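Local coordinates for protein transferrin (Manduca sexta, PDB 6WB6) that transports iron, binding a single ferric ion per molecule together with a carbonate anion, at residues S462-F467 with S500-V505; T466-H471 with F543-D548. One frame throughout, in Å; residues are numbered along the deposited sequence.

Contact 1: residues S462-F467 with S500-V505; sequences SSYSTF and SCLPGV
Tyr-464 and Leu-502 meet where two beta turns face each other: a type I turn over Ser-463 to Thr-466 and a type II turn over Leu-502 to Val-505. The first turn lies between strand 458-461 and helix 467-479. Its place in the alpha/beta domain probably matches that of the carbonate-binding loop in the first half of the protein, but it lies away from the iron site.

One firm backbone hydrogen bond joins the turns. Tyr-464 N gives its N-H to Pro-503 O at 2.9 Å, with an angle of 153° at the hydrogen.

The apolar contacts sit beside this bond. With CG anti to the backbone N (chi1 177°), the Tyr-464 ring is set beside the second turn. Leu-502 CD2 meets the ring at its edge, near the ring plane, 3.9 Å from Tyr-464 CD2. The other methyl, Leu-502 CD1, packs against the backbone of the first turn, 3.8 Å from Tyr-464 CA and 3.5 Å from Ser-462 O. An alanine in place of Leu-502 would probably open a gap beside the backbone of the first turn and leave this ring edge without its methyl neighbour. Leu-470 of helix 467-479 also touches both side chains.

Backbone contacts finish the fit. Gly-504 has a positive phi (89°), suited to the third position of a type II turn. Next to it, Val-505 N lies 4.0 Å from Tyr-464 CB.

Contact 2: residues T466-H471 with F543-D548; sequences TFSGLH and FVSSAD
Gly-469, which packs against Phe-543, gives its backbone N-H to Thr-466 OG1 at 2.7 Å, with an angle of 133° at the hydrogen. The same hydroxyl donates to Ser-463 O. Thr-466 is thus the N-cap of helix 467-479, and its OG1 is gripped by two bonds. A side chain at Gly-469 would run into this hydroxyl.

Ser-468 makes the closest approach to the strand. Its CB lies 3.2 Å from Val-544 O, against the peptide that leads to Ser-545. Its OG is anti to its own carbonyl carbon (chi1 -37°) and reaches Ser-545, 3.3 Å from Ser-545 CA. Ala-438 of the neighbouring strand 437-443 also touches the Ser-468 side chain.

This is helix-on-sheet packing within the alpha/beta domain of the second transferrin-like half. The first turn of the helix lies over the end of strand 542-545. The axes of 467-471 and 543-545 are 6.2 Å apart at their closest and run roughly antiparallel, at 148°. The short approach is consistent with the small residues at the interface: Ser-468, whose CB points toward the strand, and Gly-469, which has no side chain.

Two backbone oxygens meet carbon atoms in the rest of the contact. Ser-468 O sits 3.4 Å from Phe-543 CB, and Gly-469 CA sits 3.7 Å from Phe-543 O. The Phe-543 ring leads away and meets the ring of His-461, whose ND1 is hydrogen-bonded to Gly-469 O. Where the strand ends, Ser-545 OG accepts from Ala-547 N at 2.8 Å, forming an ST turn.

The chain leaves strand 458-461, passes through the loop 462-467 and enters helix 467-479. Both contacts start here and share Thr-466 and Phe-467. Contact 1 closes first, when the chain returns at 500-505 after 32 intervening residues. Contact 2 closes later, at 543-548, after 71. Its loop starts inside that of contact 1 and ends beyond it, so the two loops cross. Strand 458-461 pairs in parallel with both 499-501 and 542-545. The loop that follows it meets the chain after the first, and the start of the helix meets the end of the second. Ser-462 N and Phe-543 O probably hydrogen-bond between the contacts, and Leu-502 CD1 packs on Gly-469 O.

Contact 1: residues S462-F467 with S500-V505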
ATOM      1  N   SER A 462       6.097  27.692  17.470  1.00 25.26           N
ATOM      2  CA  SER A 462       7.153  27.067  16.706  1.00 24.18           C
ATOM      3  C   SER A 462       7.830  28.115  15.826  1.00 22.49           C
ATOM      4  O   SER A 462       7.353  29.243  15.668  1.00 30.66           O
ATOM      5  CB  SER A 462       6.611  25.957  15.822  1.00 19.53           C
ATOM      6  OG  SER A 462       6.214  24.867  16.593  1.00 26.49           O
ATOM      7  N   SER A 463       8.934  27.705  15.210  1.00 19.46           N
ATOM      8  CA  SER A 463       9.776  28.629  14.474  1.00 27.26           C
ATOM      9  C   SER A 463       9.027  29.273  13.311  1.00 31.24           C
ATOM     10  O   SER A 463       8.255  28.625  12.603  1.00 27.62           O
ATOM     11  CB  SER A 463      11.014  27.899  13.951  1.00 30.80           C
ATOM     12  OG  SER A 463      11.698  28.713  13.014  1.00 41.31           O
ATOM     13  N   TYR A 464       9.283  30.559  13.112  1.00 31.05           N
ATOM     14  CA  TYR A 464       8.758  31.328  11.992  1.00 33.77           C
ATOM     15  C   TYR A 464       8.821  30.574  10.664  1.00 35.70           C
ATOM     16  O   TYR A 464       8.041  30.850   9.746  1.00 34.81           O
ATOM     17  CB  TYR A 464       9.531  32.648  11.881  1.00 34.48           C
ATOM     18  CG  TYR A 464       9.131  33.521  10.711  1.00 33.49           C
ATOM     19  CD1 TYR A 464       9.713  33.350   9.472  1.00 39.89           C
ATOM     20  CD2 TYR A 464       8.186  34.528  10.854  1.00 36.65           C
ATOM     21  CE1 TYR A 464       9.365  34.155   8.395  1.00 44.75           C
ATOM     22  CE2 TYR A 464       7.819  35.329   9.771  1.00 33.74           C
ATOM     23  CZ  TYR A 464       8.422  35.133   8.554  1.00 35.43           C
ATOM     24  OH  TYR A 464       8.088  35.916   7.481  1.00 62.59           O
ATOM     25  N   SER A 465       9.761  29.654  10.522  1.00 34.32           N
ATOM     26  CA  SER A 465       9.847  28.888   9.285  1.00 37.88           C
ATOM     27  C   SER A 465       8.854  27.727   9.236  1.00 31.17           C
ATOM     28  O   SER A 465       8.866  26.968   8.263  1.00 33.40           O
ATOM     29  CB  SER A 465      11.277  28.368   9.088  1.00 42.37           C
ATOM     30  OG  SER A 465      11.705  27.572  10.187  1.00 45.63           O
ATOM     31  N   THR A 466       7.985  27.578  10.228  1.00 23.69           N
ATOM     32  CA  THR A 466       7.057  26.457  10.248  1.00 23.65           C
ATOM     33  C   THR A 466       5.644  26.887   9.864  1.00 32.00           C
ATOM     34  O   THR A 466       5.226  28.032  10.075  1.00 26.76           O
ATOM     35  CB  THR A 466       6.982  25.791  11.620  1.00 24.03           C
ATOM     36  OG1 THR A 466       6.207  26.615  12.482  1.00 25.53           O
ATOM     37  CG2 THR A 466       8.364  25.554  12.203  1.00 25.77           C
ATOM     38  N   PHE A 467       4.896  25.928   9.329  1.00 24.61           N
ATOM     39  CA  PHE A 467       3.482  26.148   9.072  1.00 26.06           C
ATOM     40  C   PHE A 467       2.732  26.440  10.368  1.00 26.58           C
ATOM     41  O   PHE A 467       2.055  27.466  10.492  1.00 27.57           O
ATOM     42  CB  PHE A 467       2.894  24.931   8.358  1.00 21.18           C
ATOM     43  CG  PHE A 467       1.440  25.052   8.087  1.00 23.11           C
ATOM     44  CD1 PHE A 467       0.516  24.607   9.011  1.00 21.80           C
ATOM     45  CD2 PHE A 467       0.994  25.631   6.914  1.00 20.46           C
ATOM     46  CE1 PHE A 467      -0.817  24.726   8.777  1.00 21.40           C
ATOM     47  CE2 PHE A 467      -0.333  25.768   6.670  1.00 19.42           C
ATOM     48  CZ  PHE A 467      -1.258  25.307   7.597  1.00 19.54           C
ATOM     49  N   SER A 500       5.499  37.999  22.254  1.00 34.03           N
ATOM     50  CA  SER A 500       5.476  36.678  21.647  1.00 39.84           C
ATOM     51  C   SER A 500       6.895  36.155  21.452  1.00 38.03           C
ATOM     52  O   SER A 500       7.866  36.913  21.373  1.00 22.35           O
ATOM     53  CB  SER A 500       4.745  36.707  20.302  1.00 32.02           C
ATOM     54  OG  SER A 500       3.396  37.103  20.462  1.00 32.35           O
ATOM     55  N   CYS A 501       6.991  34.839  21.349  1.00 28.17           N
ATOM     56  CA  CYS A 501       8.225  34.166  20.964  1.00 30.60           C
ATOM     57  C   CYS A 501       7.949  33.424  19.670  1.00 28.29           C
ATOM     58  O   CYS A 501       7.290  32.377  19.678  1.00 23.14           O
ATOM     59  CB  CYS A 501       8.726  33.195  22.026  1.00 23.77           C
ATOM     60  SG  CYS A 501      10.302  32.460  21.448  1.00 28.27           S
ATOM     61  N   LEU A 502       8.459  33.972  18.566  1.00 22.91           N
ATOM     62  CA  LEU A 502       8.337  33.386  17.236  1.00 22.61           C
ATOM     63  C   LEU A 502       9.760  33.282  16.694  1.00 31.76           C
ATOM     64  O   LEU A 502      10.240  34.173  15.970  1.00 31.27           O
ATOM     65  CB  LEU A 502       7.413  34.230  16.365  1.00 27.53           C
ATOM     66  CG  LEU A 502       7.156  33.811  14.910  1.00 42.34           C
ATOM     67  CD1 LEU A 502       6.461  32.464  14.775  1.00 35.42           C
ATOM     68  CD2 LEU A 502       6.328  34.891  14.227  1.00 39.34           C
ATOM     69  N   PRO A 503      10.470  32.210  17.033  1.00 26.56           N
ATOM     70  CA  PRO A 503      11.901  32.125  16.711  1.00 30.82           C
ATOM     71  C   PRO A 503      12.202  32.409  15.247  1.00 40.44           C
ATOM     72  O   PRO A 503      11.589  31.843  14.340  1.00 35.27           O
ATOM     73  CB  PRO A 503      12.266  30.683  17.085  1.00 36.45           C
ATOM     74  CG  PRO A 503      11.256  30.282  18.111  1.00 36.00           C
ATOM     75  CD  PRO A 503       9.995  31.060  17.829  1.00 33.09           C
ATOM     76  N   GLY A 504      13.173  33.284  15.018  1.00 37.96           N
ATOM     77  CA  GLY A 504      13.588  33.593  13.672  1.00 33.23           C
ATOM     78  C   GLY A 504      12.834  34.718  13.013  1.00 36.50           C
ATOM     79  O   GLY A 504      13.155  35.070  11.871  1.00 42.56           O
ATOM     80  N   VAL A 505      11.852  35.317  13.690  1.00 31.61           N
ATOM     81  CA  VAL A 505      11.105  36.407  13.084  1.00 38.26           C
ATOM     82  C   VAL A 505      12.025  37.573  12.737  1.00 43.43           C
ATOM     83  O   VAL A 505      11.642  38.441  11.945  1.00 43.91           O
ATOM     84  CB  VAL A 505       9.948  36.841  14.016  1.00 37.11           C
ATOM     85  CG1 VAL A 505      10.484  37.249  15.371  1.00 39.48           C
ATOM     86  CG2 VAL A 505       9.104  37.980  13.373  1.00 35.13           C
TER

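Contact 2: residues T466-H471 with F543-D548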
ATOM      1  N   THR A 466       7.985  27.578  10.228  1.00 23.69           N
ATOM      2  CA  THR A 466       7.057  26.457  10.248  1.00 23.65           C
ATOM      3  C   THR A 466       5.644  26.887   9.864  1.00 32.00           C
ATOM      4  O   THR A 466       5.226  28.032  10.075  1.00 26.76           O
ATOM      5  CB  THR A 466       6.982  25.791  11.620  1.00 24.03           C
ATOM      6  OG1 THR A 466       6.207  26.615  12.482  1.00 25.53           O
ATOM      7  CG2 THR A 466       8.364  25.554  12.203  1.00 25.77           C
ATOM      8  N   PHE A 467       4.896  25.928   9.329  1.00 24.61           N
ATOM      9  CA  PHE A 467       3.482  26.148   9.072  1.00 26.06           C
ATOM     10  C   PHE A 467       2.732  26.440  10.368  1.00 26.58           C
ATOM     11  O   PHE A 467       2.055  27.466  10.492  1.00 27.57           O
ATOM     12  CB  PHE A 467       2.894  24.931   8.358  1.00 21.18           C
ATOM     13  CG  PHE A 467       1.440  25.052   8.087  1.00 23.11           C
ATOM     14  CD1 PHE A 467       0.516  24.607   9.011  1.00 21.80           C
ATOM     15  CD2 PHE A 467       0.994  25.631   6.914  1.00 20.46           C
ATOM     16  CE1 PHE A 467      -0.817  24.726   8.777  1.00 21.40           C
ATOM     17  CE2 PHE A 467      -0.333  25.768   6.670  1.00 19.42           C
ATOM     18  CZ  PHE A 467      -1.258  25.307   7.597  1.00 19.54           C
ATOM     19  N   SER A 468       2.851  25.554  11.354  1.00 27.26           N
ATOM     20  CA  SER A 468       2.047  25.690  12.571  1.00 27.11           C
ATOM     21  C   SER A 468       2.448  26.915  13.388  1.00 26.21           C
ATOM     22  O   SER A 468       1.626  27.468  14.134  1.00 21.61           O
ATOM     23  CB  SER A 468       2.181  24.433  13.439  1.00 25.70           C
ATOM     24  OG  SER A 468       2.258  23.249  12.651  1.00 24.98           O
ATOM     25  N   GLY A 469       3.686  27.357  13.247  1.00 21.65           N
ATOM     26  CA  GLY A 469       4.188  28.426  14.074  1.00 28.33           C
ATOM     27  C   GLY A 469       3.811  29.778  13.521  1.00 27.84           C
ATOM     28  O   GLY A 469       3.469  30.697  14.264  1.00 32.46           O
ATOM     29  N   LEU A 470       3.846  29.901  12.198  1.00 24.91           N
ATOM     30  CA  LEU A 470       3.679  31.197  11.547  1.00 28.95           C
ATOM     31  C   LEU A 470       2.444  31.197  10.659  1.00 30.06           C
ATOM     32  O   LEU A 470       1.489  31.918  10.948  1.00 33.38           O
ATOM     33  CB  LEU A 470       4.939  31.539  10.749  1.00 32.04           C
ATOM     34  CG  LEU A 470       4.998  32.912  10.072  1.00 38.34           C
ATOM     35  CD1 LEU A 470       4.318  32.867   8.721  1.00 37.01           C
ATOM     36  CD2 LEU A 470       4.393  33.994  10.961  1.00 35.18           C
ATOM     37  N   HIS A 471       2.430  30.391   9.596  1.00 32.69           N
ATOM     38  CA  HIS A 471       1.345  30.416   8.625  1.00 34.17           C
ATOM     39  C   HIS A 471      -0.011  30.301   9.304  1.00 28.98           C
ATOM     40  O   HIS A 471      -0.867  31.179   9.162  1.00 28.16           O
ATOM     41  CB  HIS A 471       1.526  29.282   7.617  1.00 31.03           C
ATOM     42  CG  HIS A 471       2.648  29.491   6.656  1.00 36.28           C
ATOM     43  ND1 HIS A 471       2.469  29.457   5.290  1.00 34.82           N
ATOM     44  CD2 HIS A 471       3.966  29.723   6.859  1.00 36.21           C
ATOM     45  CE1 HIS A 471       3.627  29.661   4.692  1.00 42.20           C
ATOM     46  NE2 HIS A 471       4.552  29.825   5.621  1.00 43.55           N
ATOM     47  N   PHE A 543       1.329  27.965  19.552  1.00 23.04           N
ATOM     48  CA  PHE A 543       1.031  27.491  18.196  1.00 26.98           C
ATOM     49  C   PHE A 543       2.177  26.588  17.758  1.00 24.56           C
ATOM     50  O   PHE A 543       3.254  27.054  17.357  1.00 19.19           O
ATOM     51  CB  PHE A 543       0.837  28.641  17.217  1.00 26.90           C
ATOM     52  CG  PHE A 543      -0.205  29.614  17.649  1.00 28.09           C
ATOM     53  CD1 PHE A 543      -1.537  29.424  17.302  1.00 34.17           C
ATOM     54  CD2 PHE A 543       0.133  30.709  18.433  1.00 26.13           C
ATOM     55  CE1 PHE A 543      -2.510  30.314  17.724  1.00 23.40           C
ATOM     56  CE2 PHE A 543      -0.840  31.597  18.866  1.00 29.36           C
ATOM     57  CZ  PHE A 543      -2.157  31.400  18.507  1.00 26.49           C
ATOM     58  N   VAL A 544       1.930  25.290  17.830  1.00 23.36           N
ATOM     59  CA  VAL A 544       2.915  24.270  17.526  1.00 23.75           C
ATOM     60  C   VAL A 544       2.256  23.296  16.566  1.00 24.05           C
ATOM     61  O   VAL A 544       1.084  23.429  16.237  1.00 22.35           O
ATOM     62  CB  VAL A 544       3.405  23.577  18.803  1.00 18.85           C
ATOM     63  CG1 VAL A 544       4.160  24.593  19.665  1.00 23.43           C
ATOM     64  CG2 VAL A 544       2.222  22.986  19.584  1.00 21.65           C
ATOM     65  N   SER A 545       3.030  22.339  16.085  1.00 21.69           N
ATOM     66  CA  SER A 545       2.471  21.260  15.300  1.00 20.56           C
ATOM     67  C   SER A 545       1.963  20.186  16.235  1.00 21.33           C
ATOM     68  O   SER A 545       2.514  19.980  17.313  1.00 26.94           O
ATOM     69  CB  SER A 545       3.505  20.632  14.370  1.00 26.74           C
ATOM     70  OG  SER A 545       3.031  19.347  13.948  1.00 25.68           O
ATOM     71  N   SER A 546       0.950  19.451  15.778  1.00 23.61           N
ATOM     72  CA  SER A 546       0.512  18.273  16.522  1.00 30.44           C
ATOM     73  C   SER A 546       1.641  17.257  16.679  1.00 26.64           C
ATOM     74  O   SER A 546       1.695  16.533  17.680  1.00 24.20           O
ATOM     75  CB  SER A 546      -0.685  17.637  15.826  1.00 26.54           C
ATOM     76  OG  SER A 546      -0.337  17.227  14.533  1.00 24.05           O
ATOM     77  N   ALA A 547       2.570  17.219  15.720  1.00 23.34           N
ATOM     78  CA  ALA A 547       3.711  16.309  15.808  1.00 25.51           C
ATOM     79  C   ALA A 547       4.594  16.570  17.030  1.00 27.11           C
ATOM     80  O   ALA A 547       5.344  15.681  17.439  1.00 27.56           O
ATOM     81  CB  ALA A 547       4.543  16.413  14.525  1.00 17.67           C
ATOM     82  N   ASP A 548       4.525  17.757  17.619  1.00 28.24           N
ATOM     83  CA  ASP A 548       5.373  18.134  18.743  1.00 32.78           C
ATOM     84  C   ASP A 548       4.638  18.095  20.071  1.00 28.62           C
ATOM     85  O   ASP A 548       5.148  18.626  21.065  1.00 32.68           O
ATOM     86  CB  ASP A 548       5.941  19.541  18.539  1.00 30.80           C
ATOM     87  CG  ASP A 548       7.150  19.567  17.607  1.00 43.04           C
ATOM     88  OD1 ASP A 548       7.665  18.487  17.232  1.00 38.94           O
ATOM     89  OD2 ASP A 548       7.584  20.684  17.247  1.00 52.08           O
TER